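Long-range contact in hypothetical protein (Caulobacter vibrioides, PDB 2QAS), which probably acts as an adaptor that delivers ssrA-tagged substrates to the ClpX component of the ClpXP protease: residues I49-K54 / D70-V75. Residues are numbered along the deposited sequence; the frame is centred on the assembly and turned at random.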
loop_
_atom_site.group_PDB
_atom_site.type_symbol
_atom_site.label_atom_id
_atom_site.label_comp_id
_atom_site.label_asym_id
_atom_site.label_seq_id
_atom_site.Cartn_x
_atom_site.Cartn_y
_atom_site.Cartn_z
ATOM N N ILE A 49 -1.969 -18.096 -0.248
ATOM C CA ILE A 49 -2.868 -17.081 -0.764
ATOM C C ILE A 49 -4.302 -17.577 -0.657
ATOM O O ILE A 49 -4.616 -18.673 -1.120
ATOM C CB ILE A 49 -2.608 -16.798 -2.266
ATOM C CG1 ILE A 49 -1.130 -16.509 -2.512
ATOM C CG2 ILE A 49 -3.472 -15.648 -2.733
ATOM C CD1 ILE A 49 -0.638 -15.337 -1.774
ATOM N N THR A 50 -5.179 -16.784 -0.053
ATOM C CA THR A 50 -6.572 -17.193 0.045
ATOM C C THR A 50 -7.404 -16.192 -0.737
ATOM O O THR A 50 -7.200 -14.992 -0.614
ATOM C CB THR A 50 -7.048 -17.230 1.504
ATOM O OG1 THR A 50 -6.143 -18.024 2.284
ATOM C CG2 THR A 50 -8.437 -17.838 1.587
ATOM N N PHE A 51 -8.328 -16.683 -1.554
ATOM C CA PHE A 51 -9.167 -15.798 -2.356
ATOM C C PHE A 51 -10.611 -16.266 -2.521
ATOM O O PHE A 51 -10.942 -17.443 -2.321
ATOM C CB PHE A 51 -8.574 -15.622 -3.748
ATOM C CG PHE A 51 -8.531 -16.894 -4.549
ATOM C CD1 PHE A 51 -7.549 -17.849 -4.311
ATOM C CD2 PHE A 51 -9.480 -17.136 -5.539
ATOM C CE1 PHE A 51 -7.511 -19.028 -5.047
ATOM C CE2 PHE A 51 -9.457 -18.310 -6.284
ATOM C CZ PHE A 51 -8.470 -19.262 -6.042
ATOM N N LYS A 52 -11.456 -15.325 -2.922
ATOM C CA LYS A 52 -12.870 -15.583 -3.141
ATOM C C LYS A 52 -13.021 -16.153 -4.544
ATOM O O LYS A 52 -12.747 -15.472 -5.525
ATOM C CB LYS A 52 -13.664 -14.276 -3.015
ATOM C CG LYS A 52 -15.125 -14.460 -2.628
ATOM C CD LYS A 52 -15.266 -14.876 -1.159
ATOM C CE LYS A 52 -16.700 -15.297 -0.829
ATOM N NZ LYS A 52 -17.696 -14.272 -1.261
ATOM N N THR A 53 -13.455 -17.405 -4.620
ATOM C CA THR A 53 -13.646 -18.118 -5.880
ATOM C C THR A 53 -14.652 -17.476 -6.833
ATOM O O THR A 53 -14.488 -17.537 -8.056
ATOM C CB THR A 53 -14.108 -19.556 -5.611
ATOM O OG1 THR A 53 -13.122 -20.229 -4.822
ATOM C CG2 THR A 53 -14.304 -20.310 -6.912
ATOM N N LYS A 54 -15.694 -16.868 -6.275
ATOM C CA LYS A 54 -16.732 -16.242 -7.092
ATOM C C LYS A 54 -16.461 -14.788 -7.450
ATOM O O LYS A 54 -17.155 -14.210 -8.289
ATOM C CB LYS A 54 -18.095 -16.369 -6.402
ATOM C CG LYS A 54 -18.712 -17.762 -6.520
ATOM C CD LYS A 54 -20.073 -17.828 -5.836
ATOM C CE LYS A 54 -20.808 -19.115 -6.181
ATOM N NZ LYS A 54 -20.035 -20.321 -5.778
ATOM N N ASP A 70 -16.882 -20.609 -2.074
ATOM C CA ASP A 70 -16.475 -19.229 -1.827
ATOM C C ASP A 70 -14.966 -19.011 -1.672
ATOM O O ASP A 70 -14.354 -18.340 -2.497
ATOM C CB ASP A 70 -17.212 -18.643 -0.606
ATOM C CG ASP A 70 -16.740 -19.229 0.719
ATOM O OD1 ASP A 70 -16.770 -18.489 1.732
ATOM O OD2 ASP A 70 -16.355 -20.420 0.753
ATOM N N GLU A 71 -14.371 -19.583 -0.630
ATOM C CA GLU A 71 -12.943 -19.416 -0.366
ATOM C C GLU A 71 -12.078 -20.546 -0.909
ATOM O O GLU A 71 -12.529 -21.680 -1.045
ATOM C CB GLU A 71 -12.703 -19.312 1.144
ATOM C CG GLU A 71 -13.397 -18.141 1.815
ATOM C CD GLU A 71 -12.663 -16.833 1.600
ATOM O OE1 GLU A 71 -11.511 -16.724 2.077
ATOM O OE2 GLU A 71 -13.230 -15.918 0.958
ATOM N N MET A 72 -10.829 -20.224 -1.220
ATOM C CA MET A 72 -9.887 -21.224 -1.700
ATOM C C MET A 72 -8.484 -20.759 -1.389
ATOM O O MET A 72 -8.112 -19.635 -1.713
ATOM C CB MET A 72 -10.010 -21.465 -3.211
ATOM C CG MET A 72 -9.099 -22.591 -3.701
ATOM S SD MET A 72 -9.219 -23.038 -5.468
ATOM C CE MET A 72 -7.549 -23.456 -5.801
ATOM N N THR A 73 -7.713 -21.621 -0.742
ATOM C CA THR A 73 -6.338 -21.296 -0.417
ATOM C C THR A 73 -5.414 -22.098 -1.315
ATOM O O THR A 73 -5.704 -23.246 -1.661
ATOM C CB THR A 73 -6.004 -21.631 1.054
ATOM O OG1 THR A 73 -6.809 -20.820 1.918
ATOM C CG2 THR A 73 -4.532 -21.361 1.354
ATOM N N ILE A 74 -4.316 -21.478 -1.725
ATOM C CA ILE A 74 -3.330 -22.162 -2.538
ATOM C C ILE A 74 -2.002 -21.876 -1.887
ATOM O O ILE A 74 -1.828 -20.838 -1.259
ATOM C CB ILE A 74 -3.312 -21.673 -4.023
ATOM C CG1 ILE A 74 -2.914 -20.204 -4.111
ATOM C CG2 ILE A 74 -4.670 -21.908 -4.663
ATOM C CD1 ILE A 74 -2.997 -19.664 -5.522
ATOM N N VAL A 75 -1.071 -22.807 -2.007
ATOM C CA VAL A 75 0.235 -22.621 -1.419
ATOM C C VAL A 75 1.246 -22.583 -2.557
ATOM O O VAL A 75 1.158 -23.380 -3.508
ATOM C CB VAL A 75 0.559 -23.764 -0.417
ATOM C CG1 VAL A 75 0.464 -25.119 -1.107
ATOM C CG2 VAL A 75 1.935 -23.561 0.182
HETATM O O HOH W 1 -16.630 -16.863 -3.811
#
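The F51 ring and the M72 side chain run alongside each other in the same direction on one face of an antiparallel strand pair. M72 CB sits over the ring face, a CH-pi contact 4.2 Å from the F51 ring centroid, while M72 SD lies 5.0 Å from that centroid, 60° off the ring normal, an oblique Met-aromatic contact closest at CZ. A chi1 of 64° sets F51 CG between N and C, which carries the ring along M72. I74 CG2 meets the ring edge at F51 CE1, 4.1 Å away. On the opposite face, T50 and T73 form a non-hydrogen-bonded backbone pair, and their hydroxyls bridge it with a hydrogen bond, OG1 to OG1 2.9 Å. E71 OE1 lies 3.3 Å from T50 CG2 and hydrogen-bonds T111 OG1. Backbone bonds hold this register: I49 and I74 exchange two, I49 N to I74 O at 2.9 Å, and F51 and M72 two more. Beyond the strand end, a water bridges K54 N and D70 O, and T53 OG1 bonds Y68 O. Strand 71-76 is an edge strand of the four-stranded sheet within this chain; its T73 backbone hydrogen-bonds a bound peptide. Strand 47-52 pairs onward with strand 110-115, and V105 and L103 of strand 99-106 pack on F51 and M72.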